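Local atomic coordinates of glutamate racemase (Escherichia coli, PDB entry 2JFN), a protein that belongs to the Asp/Glu/hydantoin racemase family and builds an alpha/beta fold from two helix-flanked sheets, with glutamic acid bound in a pocket between them. Residues 35-40 / 47-52; 25-30 / 73-78; 213-218 / 222-227; 167-172 / 204-209. All blocks are in the same frame, centred on the assembly; numbering follows the deposited sequence.

Interaction 1. Residues 35-40 / 47-52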
# COMPACT_ATOMS: atom_id res chain seq x y z
N SER A 35 0.30 -0.66 6.30
CA SER A 35 0.98 -1.95 6.33
C SER A 35 2.43 -1.77 5.87
O SER A 35 3.34 -2.43 6.40
CB SER A 35 0.27 -2.99 5.44
OG SER A 35 0.37 -2.67 4.06
N VAL A 36 2.65 -0.88 4.91
CA VAL A 36 3.99 -0.62 4.39
C VAL A 36 4.76 0.19 5.41
O VAL A 36 5.94 -0.07 5.69
CB VAL A 36 3.93 0.16 3.06
CG1 VAL A 36 5.35 0.43 2.54
CG2 VAL A 36 3.14 -0.64 2.04
N TYR A 37 4.09 1.19 5.99
CA TYR A 37 4.72 2.02 7.00
C TYR A 37 5.17 1.16 8.19
O TYR A 37 6.26 1.34 8.72
CB TYR A 37 3.75 3.11 7.47
CG TYR A 37 4.02 3.61 8.87
CD1 TYR A 37 3.33 3.10 9.96
CD2 TYR A 37 5.00 4.58 9.10
CE1 TYR A 37 3.61 3.53 11.26
CE2 TYR A 37 5.29 5.01 10.40
CZ TYR A 37 4.58 4.49 11.46
OH TYR A 37 4.85 4.92 12.74
N ASP A 38 4.32 0.22 8.60
CA ASP A 38 4.63 -0.64 9.73
C ASP A 38 5.98 -1.36 9.53
O ASP A 38 6.78 -1.46 10.46
CB ASP A 38 3.49 -1.64 9.92
CG ASP A 38 3.43 -2.21 11.32
OD1 ASP A 38 3.95 -1.57 12.26
OD2 ASP A 38 2.84 -3.30 11.49
N GLU A 39 6.22 -1.85 8.31
CA GLU A 39 7.48 -2.53 7.99
C GLU A 39 8.64 -1.54 7.99
O GLU A 39 9.73 -1.82 8.49
CB GLU A 39 7.39 -3.19 6.61
CG GLU A 39 6.42 -4.36 6.52
CD GLU A 39 7.01 -5.66 7.04
OE1 GLU A 39 6.33 -6.70 6.94
OE2 GLU A 39 8.16 -5.64 7.55
N ILE A 40 8.40 -0.36 7.42
CA ILE A 40 9.45 0.66 7.37
C ILE A 40 9.86 1.10 8.77
O ILE A 40 11.06 1.18 9.07
CB ILE A 40 8.99 1.88 6.56
CG1 ILE A 40 8.71 1.48 5.11
CG2 ILE A 40 10.06 2.97 6.61
CD1 ILE A 40 8.16 2.60 4.25
N LEU A 47 12.65 7.79 12.53
CA LEU A 47 12.41 8.82 11.52
C LEU A 47 11.22 9.71 11.86
O LEU A 47 10.43 9.39 12.75
CB LEU A 47 12.17 8.17 10.16
CG LEU A 47 13.20 7.15 9.68
CD1 LEU A 47 12.79 6.64 8.31
CD2 LEU A 47 14.57 7.80 9.62
N HIS A 48 11.13 10.84 11.17
CA HIS A 48 10.00 11.75 11.36
C HIS A 48 9.03 11.32 10.27
O HIS A 48 9.19 11.69 9.10
CB HIS A 48 10.39 13.21 11.11
CG HIS A 48 9.21 14.13 11.02
ND1 HIS A 48 9.10 15.10 10.04
CD2 HIS A 48 8.10 14.24 11.78
CE1 HIS A 48 7.97 15.77 10.21
NE2 HIS A 48 7.35 15.27 11.26
N TYR A 49 8.04 10.52 10.64
CA TYR A 49 7.08 10.02 9.68
C TYR A 49 5.84 10.89 9.49
O TYR A 49 5.30 11.48 10.43
CB TYR A 49 6.61 8.61 10.06
CG TYR A 49 7.67 7.54 9.92
CD1 TYR A 49 8.38 7.08 11.03
CD2 TYR A 49 7.93 6.95 8.68
CE1 TYR A 49 9.34 6.05 10.90
CE2 TYR A 49 8.88 5.94 8.54
CZ TYR A 49 9.58 5.49 9.66
OH TYR A 49 10.50 4.47 9.52
N ILE A 50 5.42 10.98 8.24
CA ILE A 50 4.21 11.70 7.88
C ILE A 50 3.38 10.69 7.12
O ILE A 50 3.85 10.11 6.13
CB ILE A 50 4.50 12.88 6.93
CG1 ILE A 50 5.39 13.91 7.62
CG2 ILE A 50 3.17 13.52 6.50
CD1 ILE A 50 5.97 14.93 6.65
N TYR A 51 2.17 10.44 7.58
CA TYR A 51 1.28 9.52 6.89
C TYR A 51 0.18 10.37 6.28
O TYR A 51 -0.45 11.17 6.98
CB TYR A 51 0.66 8.49 7.84
CG TYR A 51 -0.12 7.41 7.10
CD1 TYR A 51 -1.51 7.46 7.01
CD2 TYR A 51 0.55 6.39 6.43
CE1 TYR A 51 -2.22 6.51 6.25
CE2 TYR A 51 -0.15 5.43 5.68
CZ TYR A 51 -1.53 5.50 5.59
OH TYR A 51 -2.19 4.56 4.81
N ALA A 52 -0.05 10.21 4.99
CA ALA A 52 -1.10 10.98 4.32
C ALA A 52 -2.01 10.04 3.55
O ALA A 52 -1.55 9.17 2.81
CB ALA A 52 -0.48 12.00 3.37

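Interaction 2. Residues 25-30 / 73-78. With GLU (glutamic acid), chain B.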
# COMPACT_ATOMS: atom_id res chain seq x y z
N LEU A 25 7.63 10.48 4.02
CA LEU A 25 6.21 10.48 3.75
C LEU A 25 5.79 9.10 3.25
O LEU A 25 6.45 8.52 2.39
CB LEU A 25 5.85 11.51 2.67
CG LEU A 25 4.46 11.37 2.05
CD1 LEU A 25 3.38 11.66 3.11
CD2 LEU A 25 4.32 12.32 0.86
N VAL A 26 4.70 8.59 3.81
CA VAL A 26 4.13 7.32 3.36
C VAL A 26 2.71 7.71 2.93
O VAL A 26 1.92 8.21 3.75
CB VAL A 26 4.08 6.27 4.49
CG1 VAL A 26 3.46 4.98 3.96
CG2 VAL A 26 5.51 5.99 5.01
N PHE A 27 2.40 7.50 1.65
CA PHE A 27 1.10 7.85 1.08
C PHE A 27 0.28 6.68 0.56
O PHE A 27 0.81 5.71 0.04
CB PHE A 27 1.30 8.83 -0.08
CG PHE A 27 0.05 9.06 -0.89
CD1 PHE A 27 -0.91 9.99 -0.48
CD2 PHE A 27 -0.20 8.31 -2.04
CE1 PHE A 27 -2.10 10.16 -1.19
CE2 PHE A 27 -1.39 8.47 -2.76
CZ PHE A 27 -2.34 9.40 -2.33
N ASP A 28 -1.04 6.80 0.71
CA ASP A 28 -1.99 5.80 0.21
C ASP A 28 -3.34 6.48 0.08
O ASP A 28 -3.55 7.56 0.62
CB ASP A 28 -2.14 4.61 1.16
CG ASP A 28 -3.08 3.54 0.59
OD1 ASP A 28 -3.85 2.92 1.36
OD2 ASP A 28 -3.04 3.32 -0.63
N SER A 29 -4.25 5.82 -0.63
CA SER A 29 -5.60 6.34 -0.80
C SER A 29 -6.36 6.16 0.52
O SER A 29 -7.28 6.92 0.83
CB SER A 29 -6.30 5.57 -1.91
OG SER A 29 -6.32 4.19 -1.60
N GLY A 30 -5.97 5.16 1.30
CA GLY A 30 -6.62 4.91 2.58
C GLY A 30 -5.71 4.38 3.67
O GLY A 30 -4.64 4.94 3.92
N VAL A 73 0.30 13.87 -7.28
CA VAL A 73 1.32 14.90 -7.40
C VAL A 73 0.90 16.12 -6.55
O VAL A 73 1.73 16.72 -5.88
CB VAL A 73 1.52 15.35 -8.88
CG1 VAL A 73 2.35 16.63 -8.94
CG2 VAL A 73 2.21 14.25 -9.67
N ALA A 74 -0.38 16.46 -6.57
CA ALA A 74 -0.87 17.59 -5.77
C ALA A 74 -0.75 17.31 -4.27
O ALA A 74 -0.38 18.20 -3.49
CB ALA A 74 -2.32 17.92 -6.13
N ILE A 75 -1.06 16.09 -3.85
CA ILE A 75 -0.95 15.77 -2.44
C ILE A 75 0.51 15.82 -1.95
O ILE A 75 0.79 16.36 -0.89
CB ILE A 75 -1.59 14.39 -2.12
CG1 ILE A 75 -3.11 14.48 -2.31
CG2 ILE A 75 -1.25 13.97 -0.69
CD1 ILE A 75 -3.85 13.14 -2.21
N VAL A 76 1.44 15.26 -2.73
CA VAL A 76 2.84 15.28 -2.31
C VAL A 76 3.35 16.72 -2.30
O VAL A 76 4.19 17.10 -1.49
CB VAL A 76 3.74 14.43 -3.25
CG1 VAL A 76 5.21 14.56 -2.81
CG2 VAL A 76 3.30 12.96 -3.20
N THR A 77 2.83 17.53 -3.21
CA THR A 77 3.22 18.93 -3.28
C THR A 77 2.80 19.64 -1.99
O THR A 77 3.57 20.42 -1.41
CB THR A 77 2.57 19.61 -4.49
OG1 THR A 77 3.05 18.99 -5.68
CG2 THR A 77 2.91 21.11 -4.53
N ALA A 78 1.58 19.36 -1.54
CA ALA A 78 1.05 19.96 -0.32
C ALA A 78 1.83 19.50 0.90
O ALA A 78 2.13 20.29 1.79
CB ALA A 78 -0.43 19.62 -0.16
N GLU B . -3.94 0.65 -0.91
CA GLU B . -4.63 0.24 -2.14
C GLU B . -3.60 -0.04 -3.21
O GLU B . -2.48 -0.60 -2.89
CB GLU B . -5.58 1.36 -2.60
CG GLU B . -6.96 0.78 -2.99
CD GLU B . -7.80 1.82 -3.72
OE1 GLU B . -8.58 1.46 -4.60
OE2 GLU B . -7.71 3.02 -3.44
OXT GLU B . -3.83 0.26 -4.43

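Interaction 3. Residues 213-218 / 222-227. With UMA (uridine-5'-diphosphate-N-acetylmuramoyl-L-alanine), chain C.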
# COMPACT_ATOMS: atom_id res chain seq x y z
N GLU A 213 -7.06 -12.80 9.04
CA GLU A 213 -8.32 -13.26 8.47
C GLU A 213 -8.10 -14.12 7.23
O GLU A 213 -8.75 -15.15 7.06
CB GLU A 213 -9.21 -12.06 8.10
CG GLU A 213 -9.75 -11.26 9.28
CD GLU A 213 -8.75 -10.28 9.88
OE1 GLU A 213 -7.65 -10.10 9.32
OE2 GLU A 213 -9.08 -9.67 10.92
N LEU A 214 -7.19 -13.69 6.35
CA LEU A 214 -6.90 -14.44 5.13
C LEU A 214 -6.38 -15.84 5.43
O LEU A 214 -6.75 -16.80 4.78
CB LEU A 214 -5.87 -13.70 4.26
CG LEU A 214 -6.40 -12.45 3.55
CD1 LEU A 214 -5.24 -11.69 2.91
CD2 LEU A 214 -7.43 -12.86 2.50
N LEU A 215 -5.51 -15.94 6.44
CA LEU A 215 -4.95 -17.22 6.80
C LEU A 215 -5.98 -18.17 7.42
O LEU A 215 -5.78 -19.38 7.43
CB LEU A 215 -3.76 -17.01 7.74
CG LEU A 215 -2.57 -16.37 7.03
CD1 LEU A 215 -1.45 -16.09 8.01
CD2 LEU A 215 -2.09 -17.30 5.92
N GLN A 216 -7.08 -17.62 7.93
CA GLN A 216 -8.11 -18.47 8.51
C GLN A 216 -9.01 -19.04 7.42
O GLN A 216 -9.57 -20.12 7.57
CB GLN A 216 -8.98 -17.67 9.49
CG GLN A 216 -8.24 -17.08 10.68
CD GLN A 216 -9.19 -16.42 11.67
OE1 GLN A 216 -9.93 -17.10 12.38
NE2 GLN A 216 -9.17 -15.09 11.72
N VAL A 217 -9.12 -18.31 6.32
CA VAL A 217 -9.97 -18.72 5.21
C VAL A 217 -9.25 -19.51 4.12
O VAL A 217 -9.80 -20.46 3.56
CB VAL A 217 -10.64 -17.48 4.56
CG1 VAL A 217 -11.47 -17.88 3.35
CG2 VAL A 217 -11.50 -16.78 5.59
N LEU A 218 -8.02 -19.11 3.80
CA LEU A 218 -7.25 -19.78 2.76
C LEU A 218 -6.84 -21.20 3.14
O LEU A 218 -6.62 -21.50 4.32
CB LEU A 218 -6.00 -18.97 2.41
CG LEU A 218 -6.19 -17.60 1.74
CD1 LEU A 218 -4.88 -16.83 1.81
CD2 LEU A 218 -6.65 -17.77 0.30
N THR A 222 -0.92 -22.17 2.66
CA THR A 222 -0.78 -21.06 1.72
C THR A 222 0.16 -20.02 2.31
O THR A 222 -0.00 -19.59 3.45
CB THR A 222 -2.14 -20.37 1.42
OG1 THR A 222 -3.10 -21.35 0.98
CG2 THR A 222 -1.95 -19.32 0.34
N ARG A 223 1.16 -19.62 1.53
CA ARG A 223 2.12 -18.63 1.98
C ARG A 223 1.80 -17.26 1.40
O ARG A 223 1.67 -17.11 0.19
CB ARG A 223 3.53 -19.04 1.56
CG ARG A 223 4.62 -18.08 1.99
CD ARG A 223 5.98 -18.69 1.69
NE ARG A 223 7.09 -17.86 2.12
CZ ARG A 223 8.36 -18.27 2.10
NH1 ARG A 223 8.64 -19.49 1.68
NH2 ARG A 223 9.33 -17.45 2.48
N LEU A 224 1.67 -16.26 2.28
CA LEU A 224 1.36 -14.91 1.84
C LEU A 224 2.65 -14.14 1.58
O LEU A 224 3.60 -14.21 2.37
CB LEU A 224 0.54 -14.17 2.90
CG LEU A 224 -0.79 -14.81 3.31
CD1 LEU A 224 -1.47 -13.94 4.36
CD2 LEU A 224 -1.68 -14.97 2.09
N VAL A 225 2.68 -13.42 0.47
CA VAL A 225 3.85 -12.63 0.11
C VAL A 225 3.45 -11.19 -0.22
O VAL A 225 2.50 -10.96 -0.97
CB VAL A 225 4.55 -13.23 -1.14
CG1 VAL A 225 5.76 -12.38 -1.51
CG2 VAL A 225 4.97 -14.67 -0.87
N ASP A 226 4.15 -10.23 0.35
CA ASP A 226 3.86 -8.84 0.03
C ASP A 226 5.17 -8.07 -0.13
O ASP A 226 6.26 -8.65 -0.03
CB ASP A 226 2.93 -8.17 1.07
CG ASP A 226 3.53 -8.12 2.46
OD1 ASP A 226 4.64 -7.58 2.63
OD2 ASP A 226 2.86 -8.60 3.40
N SER A 227 5.06 -6.77 -0.38
CA SER A 227 6.21 -5.92 -0.63
C SER A 227 6.77 -5.14 0.56
O SER A 227 7.80 -4.47 0.44
CB SER A 227 5.85 -4.92 -1.73
OG SER A 227 5.47 -5.60 -2.91
N1 UMA C . 9.29 -3.88 -4.18
C2 UMA C . 8.52 -2.69 -4.64
N3 UMA C . 9.22 -1.49 -4.62
C4 UMA C . 10.55 -1.32 -4.21
C5 UMA C . 11.28 -2.58 -3.76
C6 UMA C . 10.63 -3.76 -3.76
O2 UMA C . 7.36 -2.74 -5.00
O4 UMA C . 11.05 -0.20 -4.23
C1B UMA C . 8.55 -5.19 -4.20
C2B UMA C . 8.58 -5.81 -5.58
O2' UMA C . 7.30 -6.44 -5.98
C3B UMA C . 9.70 -6.79 -5.62
C4B UMA C . 9.63 -7.27 -4.19
O4B UMA C . 9.15 -6.19 -3.40
O3B UMA C . 9.29 -7.74 -6.64
C5B UMA C . 10.93 -7.68 -3.60
O5B UMA C . 11.89 -6.73 -3.87
PA UMA C . 13.44 -6.93 -3.56
O1A UMA C . 13.98 -5.56 -3.56
O2A UMA C . 13.58 -7.67 -2.35
O3A UMA C . 13.96 -7.71 -4.88
PB UMA C . 13.29 -8.06 -6.29
O1B UMA C . 12.14 -8.92 -6.16
O2B UMA C . 14.37 -8.49 -7.19
O1' UMA C . 12.90 -6.55 -6.79
C1' UMA C . 13.54 -5.78 -7.81
C2' UMA C . 13.63 -4.32 -7.44
N2' UMA C . 14.43 -4.11 -6.22
C7' UMA C . 15.62 -3.49 -6.25
O7' UMA C . 16.03 -2.92 -7.26
C8' UMA C . 16.47 -3.49 -5.00
C3' UMA C . 12.20 -3.78 -7.28
O3' UMA C . 12.22 -2.34 -7.01
C4' UMA C . 11.35 -4.05 -8.55
O4' UMA C . 10.03 -3.58 -8.38
C5' UMA C . 11.34 -5.54 -8.87
O5' UMA C . 12.74 -6.00 -9.00
C6' UMA C . 10.65 -5.88 -10.18
O6' UMA C . 11.22 -5.14 -11.24
C18 UMA C . 12.91 -1.29 -7.74
C19 UMA C . 12.06 -0.58 -8.74
O18 UMA C . 12.53 -0.11 -9.75
C20 UMA C . 13.66 -0.41 -6.72
N4 UMA C . 10.75 -0.51 -8.42
C21 UMA C . 9.73 0.25 -9.15
C22 UMA C . 10.10 1.74 -9.42
O19 UMA C . 10.84 2.31 -8.59
O20 UMA C . 9.66 2.30 -10.46
C23 UMA C . 8.41 0.19 -8.38

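Interaction 4. Residues 167-172 / 204-209. With GLU (glutamic acid), chain B.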
# COMPACT_ATOMS: atom_id res chain seq x y z
N GLU A 167 -12.44 -2.74 1.11
CA GLU A 167 -13.40 -2.20 2.06
C GLU A 167 -13.37 -2.94 3.39
O GLU A 167 -13.55 -2.35 4.45
CB GLU A 167 -14.82 -2.26 1.47
CG GLU A 167 -15.07 -1.22 0.40
CD GLU A 167 -14.69 0.18 0.85
OE1 GLU A 167 -15.06 0.57 1.98
OE2 GLU A 167 -14.02 0.90 0.07
N LEU A 168 -13.13 -4.25 3.33
CA LEU A 168 -13.06 -5.04 4.54
C LEU A 168 -11.88 -4.55 5.37
O LEU A 168 -11.97 -4.43 6.59
CB LEU A 168 -12.90 -6.53 4.20
CG LEU A 168 -14.16 -7.16 3.60
CD1 LEU A 168 -13.88 -8.59 3.19
CD2 LEU A 168 -15.28 -7.11 4.62
N ALA A 169 -10.78 -4.24 4.70
CA ALA A 169 -9.58 -3.74 5.38
C ALA A 169 -9.89 -2.37 5.98
O ALA A 169 -9.53 -2.10 7.13
CB ALA A 169 -8.40 -3.64 4.39
N GLU A 170 -10.54 -1.51 5.21
CA GLU A 170 -10.90 -0.18 5.71
C GLU A 170 -11.76 -0.36 6.96
O GLU A 170 -11.48 0.22 8.01
CB GLU A 170 -11.68 0.61 4.66
CG GLU A 170 -10.82 1.21 3.54
CD GLU A 170 -9.99 2.40 4.00
OE1 GLU A 170 -8.87 2.58 3.46
OE2 GLU A 170 -10.44 3.17 4.88
N ALA A 171 -12.81 -1.17 6.85
CA ALA A 171 -13.70 -1.41 7.97
C ALA A 171 -12.93 -1.86 9.20
O ALA A 171 -13.12 -1.34 10.30
CB ALA A 171 -14.73 -2.47 7.61
N LYS A 172 -12.05 -2.84 9.02
CA LYS A 172 -11.27 -3.35 10.14
C LYS A 172 -10.54 -2.26 10.92
O LYS A 172 -10.66 -2.19 12.14
CB LYS A 172 -10.26 -4.40 9.66
CG LYS A 172 -9.45 -5.00 10.78
CD LYS A 172 -8.47 -6.06 10.26
CE LYS A 172 -7.68 -6.68 11.41
NZ LYS A 172 -6.77 -7.74 10.91
N CYS A 204 -2.14 -5.49 -3.08
CA CYS A 204 -2.88 -4.32 -2.67
C CYS A 204 -2.36 -4.07 -1.26
O CYS A 204 -2.39 -4.97 -0.42
CB CYS A 204 -4.38 -4.61 -2.65
SG CYS A 204 -5.39 -3.15 -2.35
N THR A 205 -1.86 -2.87 -0.99
CA THR A 205 -1.30 -2.59 0.34
C THR A 205 -2.34 -2.69 1.46
O THR A 205 -1.98 -2.71 2.64
CB THR A 205 -0.61 -1.20 0.38
OG1 THR A 205 -1.58 -0.16 0.21
CG2 THR A 205 0.43 -1.09 -0.73
N HIS A 206 -3.61 -2.76 1.10
CA HIS A 206 -4.66 -2.92 2.11
C HIS A 206 -4.71 -4.36 2.63
O HIS A 206 -5.04 -4.62 3.79
CB HIS A 206 -6.04 -2.60 1.53
CG HIS A 206 -6.45 -1.16 1.66
ND1 HIS A 206 -5.92 -0.16 0.87
CD2 HIS A 206 -7.37 -0.57 2.45
CE1 HIS A 206 -6.50 0.99 1.17
NE2 HIS A 206 -7.39 0.77 2.13
N PHE A 207 -4.38 -5.31 1.75
CA PHE A 207 -4.49 -6.72 2.10
C PHE A 207 -3.64 -7.27 3.23
O PHE A 207 -4.13 -8.09 4.01
CB PHE A 207 -4.35 -7.57 0.82
CG PHE A 207 -5.42 -7.28 -0.22
CD1 PHE A 207 -5.34 -7.83 -1.50
CD2 PHE A 207 -6.49 -6.43 0.08
CE1 PHE A 207 -6.31 -7.55 -2.46
CE2 PHE A 207 -7.46 -6.14 -0.88
CZ PHE A 207 -7.37 -6.70 -2.15
N PRO A 208 -2.36 -6.85 3.36
CA PRO A 208 -1.57 -7.40 4.47
C PRO A 208 -2.25 -7.13 5.82
O PRO A 208 -2.04 -7.86 6.79
CB PRO A 208 -0.24 -6.65 4.34
CG PRO A 208 -0.11 -6.48 2.86
CD PRO A 208 -1.51 -6.05 2.46
N LEU A 209 -3.08 -6.09 5.86
CA LEU A 209 -3.81 -5.73 7.08
C LEU A 209 -4.81 -6.82 7.45
O LEU A 209 -5.28 -6.88 8.59
CB LEU A 209 -4.56 -4.41 6.88
CG LEU A 209 -3.70 -3.17 6.62
CD1 LEU A 209 -4.60 -1.98 6.31
CD2 LEU A 209 -2.84 -2.89 7.84
N GLU B . -3.94 0.65 -0.91
CA GLU B . -4.63 0.24 -2.14
C GLU B . -3.60 -0.04 -3.21
O GLU B . -2.48 -0.60 -2.89
CB GLU B . -5.58 1.36 -2.60
CG GLU B . -6.96 0.78 -2.99
CD GLU B . -7.80 1.82 -3.72
OE1 GLU B . -8.58 1.46 -4.60
OE2 GLU B . -7.71 3.02 -3.44
OXT GLU B . -3.83 0.26 -4.43

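Interaction 1. Residues 35-40 / 47-52
Tyr37 on helix 33-43 drives one edge of its ring into a face of Tyr49 on strand 48-53. The two planes stand at 89° with centroids 5.0 Å apart, a textbook T-shaped (edge-to-face) pair. The leading atom is Tyr37 CE2, which sits 3.5 Å from Tyr49 CG and therefore strikes toward the rim of the face, on the side where the ring joins its CB. Tyr37 CD2 follows behind, 3.8 Å from Tyr49 CD2. With chi1 at 155°, the Tyr37 ring swings away from its own backbone N and presents this edge to the strand. The other face of Tyr49 is backed by Leu47, whose CB lies 3.6 Å above the ring plane, so the phenol is held between helix and chain neighbour. Ile40, one helical turn on from Tyr37, comes in at the ring edge instead: its CG2 methyl lies 3.7 Å from Tyr49 CE2 and 3.3 Å from Tyr49 OH. The contact thus seats the helix of a beta-alpha-beta crossover, strand 21-28 to helix 33-43 to strand 48-53, on the second strand of the unit. Both phenol oxygens find main-chain carbonyls, Tyr37 OH on Tyr273 O and Tyr49 OH on Leu44 O. Their polar ends are thereby satisfied in a buried setting, leaving C-H edges, a pi face and a methyl group to hold helix and strand together.

Interaction 2. Residues 25-30 / 73-78
The ring of Phe27 receives the end of Ile75, whose CD1 lies 3.6 Å from Phe27 CE1 with CG2 following at 3.9 Å from the same atom; the two side chains run at about a right angle. Val72 and Tyr60 also touch the Phe27 side chain. A second flat group, the carboxylate of Asp28, has Gly30 N above its plane, while its oxygens turn to the bound glutamic acid. The setting is an alpha/beta fold: strand 21-28 lies inside a sheet between strands 48-53 and 87-90, and helix 65-82, which links those two neighbours, packs across it. Alternation along the strand sends Leu25 and Phe27 to this helix. With CG swung opposite the backbone N (chi1 170°), Phe27 reaches across to Ile75, and two residues earlier on the strand, Leu25 CD2 makes a looser contact with Val76 CG2, at 4.2 Å. All four side chains are buried and apolar. Where the strand ends, the chemistry changes. Asp28 OD1 accepts from Gly30 N at 3.1 Å, an Asx turn that fixes the carboxylate, and OD1 also takes Gly33 N. The same carboxylate binds the ligand amino group through OD2, 2.8 Å from the glutamic acid N, and only weakly through OD1. Next in the chain, Ser29 OG donates to OE2 of the glutamic acid over 2.6 Å.

Interaction 3. Residues 213-218 / 222-227
Helix 211-217 gives way at Leu218, the first residue to leave helical geometry, and the chain turns back within three residues to enter strand 223-225, bringing Leu218 CA and Thr222 CA within 6.7 Å of each other. The last helical turn is closed by the bond from Leu218 N to Leu214 O. Across this tight helix-to-strand return, Leu224 is received by the end of the helix and the residue after it, its two methyls parting between two leucines. CD1 rests 3.8 Å from Leu215 CD2, while CD2 of Leu224 goes to Leu218 CD1 at 3.7 Å. With chi1 at -58° and chi2 at -180°, the fork of Leu224 is turned so that one methyl faces Leu215 and the other Leu218; Leu214 adds a more distant touch through its CB, 4.4 Å from Leu224 CD1. Thr222 closes the turn end. Its CG2 approaches Leu218 CD1 at 4.1 Å and its OG1 lies near Leu218 CB, so both branches touch Leu218, but the hydroxyl also bonds to Pro219 O. Leu215 lies toward solvent, and burial deepens through Leu214 and Leu218. Further along the chain, Asp226 OD1 caps Gly228 N at the entry to helix 228-241, and Ser227 OG comes 3.4 Å from C1B of the bound uridine-5'-diphosphate-N-acetylmuramoyl-L-alanine. Strand 199-202, helix 211-217 and strand 223-225 form a beta-alpha-beta crossover, here at the outer strand of a four-stranded parallel sheet, with apolar side chains packing helix on strand, as in alpha/beta folds generally.

Interaction 4. Residues 167-172 / 204-209
His206 spans from the bound glutamic acid to Glu170 with the two nitrogens of one ring. ND1 accepts from the amine N of the ligand at 2.8 Å, and NE2 donates to Glu170 OE1 at 2.7 Å in an almost straight bond (172°). The carboxylate is met on its anti side and is turned 47° from the imidazole plane, although OE1 itself lies close to that plane. Thr205 adds two bonds to the ligand: its OG1 takes the amine N at 2.7 Å, and its backbone N donates to O of the ligand alpha-carboxylate at 3.0 Å. Cys204 SG stands 3.5 Å from the ligand CA. These three residues belong to a type I beta turn from Cys204 to Phe207, in the loop that leaves strand 199-202 of the parallel sheet, the end where alpha/beta folds commonly place their binding sites. Phe207 turns a ring face to Cys204, whose CB lies over the ring centre. The second shell is helix 163-174. Ala169 sets its CB against the rim of the imidazole, 3.8 Å from His206 CD2, while Glu170, bent at chi2 (-73°), folds its carboxylate round to NE2. That carboxylate is itself held, OE1 by Val31 N and OE2 by His174 NE2. Farther out, the fully extended Lys172 lays its NZ 2.9 Å from Leu209 O, nearly in line with the carbonyl bond, and the same ammonium forms a salt bridge to Glu213 on helix 211-217.

From the N terminus, segment 25-30 comes first and waits for 73-78; the loop that interaction 2 closes contains interaction 1, nested inside it. The two work on neighbouring strands of the mixed sheet, joined by strand pairing and by Tyr51 OH on Gly30 O. Much later the chain opens interaction 4 at 167-172 and closes it at 204-209, and interaction 3 follows at once in a short loop of its own; none of the four cross. Interactions 4 and 3 belong to the parallel-sheet half and share the Lys172–Glu213 salt bridge. The halves meet where Ser35 OG bonds Thr205 O and where interactions 2 and 4 both touch the glutamic acid.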